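Lipoprotein (Streptococcus pneumoniae, PDB 3CX3) binds zinc and probably delivers it, as the solute-binding lipoprotein of an ABC transporter, for uptake into the pneumococcal cell. Local coordinates at residues G10-S16 with L31-I37; Y18-A22 with Q263-Y268; A132-D137 with Q151-F157. Numbering follows the deposited sequence.

Contact 1: G10-S16 with L31-I37; sequences GMKIVTS and LNDVRMI
Two parallel strands, 12-15 and 33-36, run side by side with their axes 4.6 Å apart at closest and 23° between their directions. Gly10 leads in at phi/psi 107/-177, its CA 4.0 Å from Asn32 CA; a CB here would clash with Leu31 O and Asn32 CA, so only glycine fits. At Met11, a selenomethionine, N donates to Asn32 OD1 (3.0 Å), while Asn32 ND2 bonds to Ser28 OG and Tyr150 OH; Met11 O takes a weak bond from Asp33 N (2.8 Å). Lys12 pairs with Asp33 (CA-CA 4.5 Å) and, with chi1 t, lays CG 3.4 Å from Asp33 OD2; Arg35 NH1 is 2.8 Å from Asp33 OD2, a contact of charges alone. Ile13, beside Val34, bonds both ways: its N to Asp33 O (2.6 Å), its O from Arg35 N (2.8 Å). Val14 points to the face of Lys12, with CG1 3.3 Å from Ile37 CG1. Thr15 O receives Ile37 N (2.7 Å), while its CG2 packs 3.7 Å from Met36 CG. Ile13, Thr15, Val34 and Met36 share the face where helix 18-28 lies. The sheet order is 33-36, 12-15, 61-64, 86-89, with 33-36 at an edge. Strands 12-15 and 33-36 belong to one beta-alpha-beta unit, joined by a crossover through helix 18-28.

Contact 2: Y18-A22 with Q263-Y268; sequences YPIYA and QNDKTY
Shape rather than polar bonding joins the helical turn 18-22 to the irregular loop 263-268: no hydrogen bond crosses between them. The turn is regular, with Ala22 N bonded to Tyr18 O at 2.8 Å, and the loop bends around the Tyr18 side chain. The main bump is the Tyr268 ring (chi1 t, chi2 76°), which lies over the hollow formed by Tyr18, Pro19 and Ala22. Tyr18 CE2 comes to 3.3 Å from Tyr268 CD1, near the plane of the Tyr268 ring; the two rings sit obliquely, centroids 5.7 Å apart and planes at 37°. Pro19 CB lies 4.0 Å from Tyr268 CE1. Ala22, small enough to let the backbones approach, places CB 3.9 Å from Tyr268 CB, with the CA atoms 5.9 Å apart. Tyr18, also chi1 t, is the answering bump: CB points toward the loop and the ring slots between Tyr268 and Gln263, whose NE2 is 4.3 Å from Tyr18 CD1 and likewise from Tyr21 CE2, while NE2 is bonded to Asp261. Tyr268 OH bonds to Trp122 O. The contact brings the chain's C-terminal end back onto the N-terminal part of the fold, seating the loop before helix 268-281 against the start of helix 18-28, with Tyr268 also touching Ala128 of helix 125-142.

Contact 3: A132-D137 with Q151-F157; sequences AQIIAD and QKNAQAF
Segments 132-137 and 151-157 run antiparallel, 178° between their directions and 8.9 Å between their axes at closest. Such a close approach suits the alanines at the interface: Ala132, Ala136 and Ala154 all aim CB at the opposite helix. The CA register pairs Ala136 with Gln151 (5.8 Å) and Ala132 with Ala154 (5.5 Å). Gln151 comes first along its segment. Its side chain, chi1 and chi2 both m, folds across to the last turn of 132-137, beside Ala136 and Asp137 and near Gln133 on the same flank. One turn on, Ala154 takes the centre of the seam: its CB is 3.8 Å from Ala136 CB and 4.0 Å from Ala132 O, sitting between the two alanines. Gln155 skirts the more open edge beside Gln133. Phe157 closes the segment on the other flank; with chi1 t and chi2 95° its CD2 meets Ala132 CB at 3.6 Å. Helices 125-142 and 147-173 form an antiparallel hairpin, with Phe157 on one flank and the polar side chains of Gln133, Asp137, Gln151 and Gln155 on the other. Helix 147-173 is probably the long helix that spans both lobes, as in related zinc- and manganese-binding proteins of ABC transporters, and helix 125-142 packs along its first part. Helix 18-28 packs on the Phe157 flank, its Met23 touching Ala132, Ile135 and Phe157, while Phe157 continues onto Tyr268 and Leu269 of helix 268-281.

From the N terminus, strand 12-15 runs into helix 18-28 and then strand 33-36; contact 1 closes this short crossover. Contact 2 opens on the helix within it and does not close until 263-268, some 240 residues later, so the two cross in sequence. They also touch, Thr15 CG2 lying 3.3 Å from Tyr21 N. Contact 3 opens after contact 1 has closed and falls wholly within the span of contact 2, turning helix 125-142 back onto 147-173. It meets contact 2 where Phe157 CZ is 3.8 Å from Tyr268 CD2. Together they tie the first sheet, the long helices and the C-terminal helix 268-281 around helix 18-28.

Contact 1: G10-S16 with L31-I37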
loop_
_atom_site.group_PDB
_atom_site.type_symbol
_atom_site.label_atom_id
_atom_site.label_comp_id
_atom_site.label_asym_id
_atom_site.label_seq_id
_atom_site.Cartn_x
_atom_site.Cartn_y
_atom_site.Cartn_z
ATOM N N GLY A 10 26.341 -2.747 5.894
ATOM C CA GLY A 10 25.331 -2.131 5.044
ATOM C C GLY A 10 24.852 -0.903 5.785
ATOM O O GLY A 10 25.369 -0.598 6.863
HETATM N N MSE A 11 23.873 -0.203 5.214
HETATM C CA MSE A 11 23.181 0.899 5.887
HETATM C C MSE A 11 21.976 0.397 6.660
HETATM O O MSE A 11 21.094 -0.236 6.077
HETATM C CB MSE A 11 22.691 1.940 4.882
HETATM C CG MSE A 11 23.610 3.118 4.678
HETATM SE SE MSE A 11 22.726 4.543 3.661
HETATM C CE MSE A 11 21.974 3.527 2.169
ATOM N N LYS A 12 21.935 0.699 7.958
ATOM C CA LYS A 12 20.792 0.347 8.804
ATOM C C LYS A 12 19.592 1.212 8.391
ATOM O O LYS A 12 19.657 2.455 8.440
ATOM C CB LYS A 12 21.131 0.534 10.286
ATOM C CG LYS A 12 20.172 -0.181 11.250
ATOM C CD LYS A 12 20.513 0.073 12.730
ATOM C CE LYS A 12 21.465 -0.993 13.270
ATOM N NZ LYS A 12 21.181 -1.380 14.704
ATOM N N ILE A 13 18.513 0.547 7.969
ATOM C CA ILE A 13 17.358 1.222 7.358
ATOM C C ILE A 13 16.044 0.787 8.013
ATOM O O ILE A 13 15.695 -0.389 8.019
ATOM C CB ILE A 13 17.308 1.016 5.801
ATOM C CG1 ILE A 13 18.376 1.860 5.100
ATOM C CG2 ILE A 13 15.951 1.333 5.247
ATOM C CD1 ILE A 13 18.621 1.463 3.649
ATOM N N VAL A 14 15.337 1.761 8.581
ATOM C CA VAL A 14 14.027 1.525 9.149
ATOM C C VAL A 14 12.952 2.014 8.176
ATOM O O VAL A 14 13.144 2.945 7.378
ATOM C CB VAL A 14 13.891 2.090 10.589
ATOM C CG1 VAL A 14 12.489 1.867 11.140
ATOM C CG2 VAL A 14 14.883 1.405 11.514
ATOM N N THR A 15 11.806 1.365 8.271
ATOM C CA THR A 15 10.818 1.351 7.222
ATOM C C THR A 15 9.449 1.310 7.867
ATOM O O THR A 15 9.278 0.655 8.890
ATOM C CB THR A 15 11.128 0.151 6.356
ATOM O OG1 THR A 15 11.808 0.611 5.170
ATOM C CG2 THR A 15 9.912 -0.652 6.046
ATOM N N SER A 16 8.484 2.032 7.309
ATOM C CA SER A 16 7.227 2.238 8.032
ATOM C C SER A 16 6.371 0.991 8.047
ATOM O O SER A 16 6.123 0.420 9.125
ATOM C CB SER A 16 6.458 3.472 7.567
ATOM O OG SER A 16 6.226 3.472 6.181
ATOM N N LEU A 31 22.416 -5.236 -0.187
ATOM C CA LEU A 31 23.328 -4.206 0.310
ATOM C C LEU A 31 23.181 -3.731 1.751
ATOM O O LEU A 31 24.179 -3.629 2.468
ATOM C CB LEU A 31 23.271 -2.989 -0.597
ATOM C CG LEU A 31 24.076 -3.086 -1.876
ATOM C CD1 LEU A 31 23.937 -1.764 -2.581
ATOM C CD2 LEU A 31 25.535 -3.404 -1.572
ATOM N N ASN A 32 21.961 -3.414 2.166
ATOM C CA ASN A 32 21.774 -2.719 3.428
ATOM C C ASN A 32 21.032 -3.534 4.487
ATOM O O ASN A 32 20.458 -4.574 4.185
ATOM C CB ASN A 32 21.080 -1.375 3.174
ATOM C CG ASN A 32 21.784 -0.531 2.110
ATOM O OD1 ASN A 32 22.789 0.123 2.384
ATOM N ND2 ASN A 32 21.245 -0.533 0.895
ATOM N N ASP A 33 21.065 -3.064 5.729
ATOM C CA ASP A 33 20.280 -3.672 6.803
ATOM C C ASP A 33 18.884 -3.043 6.865
ATOM O O ASP A 33 18.648 -2.070 7.604
ATOM C CB ASP A 33 20.999 -3.566 8.159
ATOM C CG ASP A 33 20.131 -4.036 9.333
ATOM O OD1 ASP A 33 19.273 -4.935 9.163
ATOM O OD2 ASP A 33 20.312 -3.486 10.439
ATOM N N VAL A 34 17.970 -3.623 6.083
ATOM C CA VAL A 34 16.608 -3.111 5.954
ATOM C C VAL A 34 15.681 -3.861 6.887
ATOM O O VAL A 34 15.423 -5.046 6.703
ATOM C CB VAL A 34 16.069 -3.188 4.500
ATOM C CG1 VAL A 34 14.659 -2.624 4.427
ATOM C CG2 VAL A 34 16.976 -2.439 3.538
ATOM N N ARG A 35 15.203 -3.142 7.896
ATOM C CA ARG A 35 14.196 -3.637 8.828
ATOM C C ARG A 35 12.957 -2.731 8.867
ATOM O O ARG A 35 12.997 -1.575 8.433
ATOM C CB ARG A 35 14.793 -3.834 10.228
ATOM C CG ARG A 35 16.059 -3.037 10.486
ATOM C CD ARG A 35 16.386 -3.008 11.958
ATOM N NE ARG A 35 17.133 -4.191 12.368
ATOM C CZ ARG A 35 18.392 -4.160 12.797
ATOM N NH1 ARG A 35 19.033 -2.998 12.879
ATOM N NH2 ARG A 35 19.006 -5.287 13.151
HETATM N N MSE A 36 11.858 -3.274 9.386
HETATM C CA MSE A 36 10.554 -2.621 9.316
HETATM C C MSE A 36 10.087 -2.237 10.726
HETATM O O MSE A 36 10.341 -2.996 11.653
HETATM C CB MSE A 36 9.579 -3.593 8.661
HETATM C CG MSE A 36 8.220 -3.021 8.336
HETATM SE SE MSE A 36 7.047 -4.446 7.738
HETATM C CE MSE A 36 5.421 -3.852 8.644
ATOM N N ILE A 37 9.421 -1.082 10.893
ATOM C CA ILE A 37 9.020 -0.588 12.236
ATOM C C ILE A 37 8.222 -1.634 13.011
ATOM O O ILE A 37 8.115 -1.559 14.250
ATOM C CB ILE A 37 8.290 0.791 12.226
ATOM C CG1 ILE A 37 9.296 1.926 12.139
ATOM C CG2 ILE A 37 7.523 1.023 13.502
ATOM C CD1 ILE A 37 8.663 3.305 12.062
#

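Contact 2: Y18-A22 with Q263-Y268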
loop_
_atom_site.group_PDB
_atom_site.type_symbol
_atom_site.label_atom_id
_atom_site.label_comp_id
_atom_site.label_asym_id
_atom_site.label_seq_id
_atom_site.Cartn_x
_atom_site.Cartn_y
_atom_site.Cartn_z
ATOM N N TYR A 18 4.731 -2.418 5.044
ATOM C CA TYR A 18 5.189 -3.408 4.060
ATOM C C TYR A 18 5.541 -2.941 2.634
ATOM O O TYR A 18 6.607 -3.301 2.132
ATOM C CB TYR A 18 4.266 -4.624 3.975
ATOM C CG TYR A 18 4.611 -5.483 2.783
ATOM C CD1 TYR A 18 5.714 -6.334 2.825
ATOM C CD2 TYR A 18 3.858 -5.430 1.600
ATOM C CE1 TYR A 18 6.051 -7.144 1.727
ATOM C CE2 TYR A 18 4.193 -6.224 0.486
ATOM C CZ TYR A 18 5.297 -7.077 0.568
ATOM O OH TYR A 18 5.673 -7.875 -0.478
ATOM N N PRO A 19 4.624 -2.225 1.938
ATOM C CA PRO A 19 4.996 -1.824 0.574
ATOM C C PRO A 19 6.332 -1.111 0.580
ATOM O O PRO A 19 7.057 -1.167 -0.397
ATOM C CB PRO A 19 3.886 -0.854 0.168
ATOM C CG PRO A 19 2.710 -1.239 0.995
ATOM C CD PRO A 19 3.257 -1.785 2.290
ATOM N N ILE A 20 6.643 -0.446 1.685
ATOM C CA ILE A 20 7.909 0.273 1.825
ATOM C C ILE A 20 9.042 -0.722 2.129
ATOM O O ILE A 20 10.091 -0.701 1.478
ATOM C CB ILE A 20 7.820 1.360 2.926
ATOM C CG1 ILE A 20 7.085 2.606 2.434
ATOM C CG2 ILE A 20 9.187 1.791 3.321
ATOM C CD1 ILE A 20 6.049 2.357 1.378
ATOM N N TYR A 21 8.821 -1.583 3.122
ATOM C CA TYR A 21 9.750 -2.656 3.444
ATOM C C TYR A 21 10.250 -3.313 2.174
ATOM O O TYR A 21 11.457 -3.344 1.914
ATOM C CB TYR A 21 9.055 -3.700 4.321
ATOM C CG TYR A 21 9.957 -4.815 4.793
ATOM C CD1 TYR A 21 11.093 -4.543 5.559
ATOM C CD2 TYR A 21 9.670 -6.152 4.479
ATOM C CE1 TYR A 21 11.926 -5.560 5.993
ATOM C CE2 TYR A 21 10.496 -7.180 4.911
ATOM C CZ TYR A 21 11.623 -6.876 5.672
ATOM O OH TYR A 21 12.443 -7.889 6.115
ATOM N N ALA A 22 9.286 -3.786 1.384
ATOM C CA ALA A 22 9.502 -4.629 0.233
ATOM C C ALA A 22 10.153 -3.900 -0.910
ATOM O O ALA A 22 10.877 -4.491 -1.695
ATOM C CB ALA A 22 8.191 -5.196 -0.220
ATOM N N GLN A 263 3.618 -12.418 5.194
ATOM C CA GLN A 263 4.949 -12.836 4.763
ATOM C C GLN A 263 5.063 -13.733 3.526
ATOM O O GLN A 263 5.263 -13.196 2.424
ATOM C CB GLN A 263 5.930 -13.164 5.885
ATOM C CG GLN A 263 6.899 -11.982 6.121
ATOM C CD GLN A 263 7.065 -11.027 4.889
ATOM O OE1 GLN A 263 7.270 -11.463 3.754
ATOM N NE2 GLN A 263 6.990 -9.726 5.140
ATOM N N ASN A 264 4.917 -15.051 3.680
ATOM C CA ASN A 264 5.269 -15.985 2.607
ATOM C C ASN A 264 6.691 -15.681 2.096
ATOM O O ASN A 264 7.479 -15.049 2.802
ATOM C CB ASN A 264 4.211 -15.991 1.475
ATOM C CG ASN A 264 4.075 -14.633 0.751
ATOM O OD1 ASN A 264 5.065 -14.019 0.338
ATOM N ND2 ASN A 264 2.836 -14.176 0.590
ATOM N N ASP A 265 7.025 -16.126 0.890
ATOM C CA ASP A 265 8.295 -15.756 0.272
ATOM C C ASP A 265 8.100 -14.586 -0.689
ATOM O O ASP A 265 8.914 -13.657 -0.723
ATOM C CB ASP A 265 8.911 -16.945 -0.475
ATOM C CG ASP A 265 9.326 -18.078 0.458
ATOM O OD1 ASP A 265 8.443 -18.874 0.869
ATOM O OD2 ASP A 265 10.542 -18.176 0.769
ATOM N N LYS A 266 6.990 -14.642 -1.426
ATOM C CA LYS A 266 6.693 -13.802 -2.596
ATOM C C LYS A 266 7.267 -12.384 -2.586
ATOM O O LYS A 266 7.399 -11.755 -1.538
ATOM C CB LYS A 266 5.178 -13.751 -2.846
ATOM C CG LYS A 266 4.459 -15.098 -2.716
ATOM C CD LYS A 266 2.951 -14.913 -2.689
ATOM C CE LYS A 266 2.276 -15.431 -3.957
ATOM N NZ LYS A 266 2.886 -14.919 -5.215
ATOM N N THR A 267 7.591 -11.904 -3.787
ATOM C CA THR A 267 8.122 -10.567 -4.039
ATOM C C THR A 267 7.014 -9.556 -3.703
ATOM O O THR A 267 5.964 -9.959 -3.218
ATOM C CB THR A 267 8.591 -10.484 -5.535
ATOM O OG1 THR A 267 9.900 -9.914 -5.622
ATOM C CG2 THR A 267 7.661 -9.678 -6.380
ATOM N N TYR A 268 7.223 -8.258 -3.922
ATOM C CA TYR A 268 6.104 -7.316 -3.764
ATOM C C TYR A 268 5.130 -7.477 -4.922
ATOM O O TYR A 268 3.940 -7.733 -4.714
ATOM C CB TYR A 268 6.561 -5.859 -3.663
ATOM C CG TYR A 268 5.390 -4.907 -3.616
ATOM C CD1 TYR A 268 4.643 -4.761 -2.457
ATOM C CD2 TYR A 268 5.013 -4.178 -4.734
ATOM C CE1 TYR A 268 3.553 -3.916 -2.410
ATOM C CE2 TYR A 268 3.919 -3.316 -4.687
ATOM C CZ TYR A 268 3.200 -3.194 -3.518
ATOM O OH TYR A 268 2.115 -2.366 -3.457
#

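Contact 3: A132-D137 with Q151-F157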
loop_
_atom_site.group_PDB
_atom_site.type_symbol
_atom_site.label_atom_id
_atom_site.label_comp_id
_atom_site.label_asym_id
_atom_site.label_seq_id
_atom_site.Cartn_x
_atom_site.Cartn_y
_atom_site.Cartn_z
ATOM N N ALA A 132 9.242 3.218 -6.467
ATOM C CA ALA A 132 10.525 2.492 -6.516
ATOM C C ALA A 132 11.667 3.393 -6.967
ATOM O O ALA A 132 12.728 3.412 -6.344
ATOM C CB ALA A 132 10.406 1.321 -7.463
ATOM N N GLN A 133 11.429 4.122 -8.064
ATOM C CA GLN A 133 12.356 5.130 -8.609
ATOM C C GLN A 133 12.775 6.182 -7.584
ATOM O O GLN A 133 13.966 6.326 -7.279
ATOM C CB GLN A 133 11.724 5.845 -9.814
ATOM C CG GLN A 133 12.185 5.362 -11.154
ATOM C CD GLN A 133 13.444 6.070 -11.612
ATOM O OE1 GLN A 133 14.524 5.810 -11.097
ATOM N NE2 GLN A 133 13.306 6.982 -12.580
ATOM N N ILE A 134 11.788 6.918 -7.069
ATOM C CA ILE A 134 12.028 7.927 -6.035
ATOM C C ILE A 134 12.924 7.337 -4.961
ATOM O O ILE A 134 13.878 7.973 -4.523
ATOM C CB ILE A 134 10.728 8.435 -5.375
ATOM C CG1 ILE A 134 9.748 8.949 -6.438
ATOM C CG2 ILE A 134 11.068 9.521 -4.359
ATOM C CD1 ILE A 134 8.326 9.280 -5.947
ATOM N N ILE A 135 12.621 6.110 -4.559
ATOM C CA ILE A 135 13.381 5.440 -3.514
ATOM C C ILE A 135 14.840 5.339 -3.926
ATOM O O ILE A 135 15.734 5.797 -3.192
ATOM C CB ILE A 135 12.772 4.055 -3.150
ATOM C CG1 ILE A 135 11.473 4.253 -2.350
ATOM C CG2 ILE A 135 13.784 3.189 -2.404
ATOM C CD1 ILE A 135 10.720 2.977 -1.990
ATOM N N ALA A 136 15.072 4.767 -5.112
ATOM C CA ALA A 136 16.424 4.617 -5.633
ATOM C C ALA A 136 17.122 5.966 -5.704
ATOM O O ALA A 136 18.209 6.103 -5.188
ATOM C CB ALA A 136 16.408 3.922 -6.997
ATOM N N ASP A 137 16.472 6.965 -6.306
ATOM C CA ASP A 137 17.028 8.326 -6.376
ATOM C C ASP A 137 17.517 8.845 -5.024
ATOM O O ASP A 137 18.704 9.194 -4.858
ATOM C CB ASP A 137 16.008 9.302 -6.964
ATOM C CG ASP A 137 15.754 9.065 -8.452
ATOM O OD1 ASP A 137 15.038 9.873 -9.076
ATOM O OD2 ASP A 137 16.279 8.075 -9.004
ATOM N N GLN A 151 19.606 1.992 -9.050
ATOM C CA GLN A 151 18.940 2.346 -10.302
ATOM C C GLN A 151 18.575 1.137 -11.186
ATOM O O GLN A 151 17.616 1.208 -11.966
ATOM C CB GLN A 151 19.763 3.365 -11.094
ATOM C CG GLN A 151 20.041 4.670 -10.350
ATOM C CD GLN A 151 18.783 5.426 -9.934
ATOM O OE1 GLN A 151 17.893 5.660 -10.743
ATOM N NE2 GLN A 151 18.719 5.824 -8.669
ATOM N N LYS A 152 19.316 0.036 -11.062
ATOM C CA LYS A 152 19.002 -1.163 -11.848
ATOM C C LYS A 152 17.987 -2.093 -11.145
ATOM O O LYS A 152 17.124 -2.697 -11.796
ATOM C CB LYS A 152 20.278 -1.897 -12.306
ATOM C CG LYS A 152 20.029 -2.969 -13.395
ATOM C CD LYS A 152 21.040 -2.903 -14.575
ATOM C CE LYS A 152 20.471 -2.214 -15.836
ATOM N NZ LYS A 152 19.862 -0.873 -15.561
ATOM N N ASN A 153 18.075 -2.187 -9.822
ATOM C CA ASN A 153 17.054 -2.886 -9.052
ATOM C C ASN A 153 15.668 -2.282 -9.249
ATOM O O ASN A 153 14.709 -2.998 -9.567
ATOM C CB ASN A 153 17.421 -2.911 -7.574
ATOM C CG ASN A 153 18.554 -3.855 -7.285
ATOM O OD1 ASN A 153 19.063 -4.509 -8.182
ATOM N ND2 ASN A 153 18.957 -3.933 -6.029
ATOM N N ALA A 154 15.579 -0.966 -9.066
ATOM C CA ALA A 154 14.381 -0.192 -9.405
ATOM C C ALA A 154 13.941 -0.385 -10.857
ATOM O O ALA A 154 12.748 -0.519 -11.135
ATOM C CB ALA A 154 14.623 1.267 -9.133
ATOM N N GLN A 155 14.916 -0.415 -11.766
ATOM C CA GLN A 155 14.684 -0.511 -13.203
ATOM C C GLN A 155 13.991 -1.788 -13.638
ATOM O O GLN A 155 13.077 -1.768 -14.485
ATOM C CB GLN A 155 16.003 -0.369 -13.953
ATOM C CG GLN A 155 15.869 0.482 -15.190
ATOM C CD GLN A 155 14.843 1.581 -14.994
ATOM O OE1 GLN A 155 13.765 1.548 -15.594
ATOM N NE2 GLN A 155 15.153 2.540 -14.116
ATOM N N ALA A 156 14.451 -2.899 -13.069
ATOM C CA ALA A 156 13.797 -4.177 -13.258
ATOM C C ALA A 156 12.398 -4.055 -12.696
ATOM O O ALA A 156 11.430 -4.466 -13.336
ATOM C CB ALA A 156 14.552 -5.283 -12.529
ATOM N N PHE A 157 12.292 -3.471 -11.503
ATOM C CA PHE A 157 11.030 -3.449 -10.791
ATOM C C PHE A 157 10.005 -2.781 -11.702
ATOM O O PHE A 157 9.023 -3.416 -12.111
ATOM C CB PHE A 157 11.192 -2.743 -9.441
ATOM C CG PHE A 157 9.953 -2.741 -8.579
ATOM C CD1 PHE A 157 9.764 -3.725 -7.602
ATOM C CD2 PHE A 157 9.000 -1.740 -8.714
ATOM C CE1 PHE A 157 8.640 -3.714 -6.784
ATOM C CE2 PHE A 157 7.861 -1.712 -7.911
ATOM C CZ PHE A 157 7.677 -2.692 -6.937
#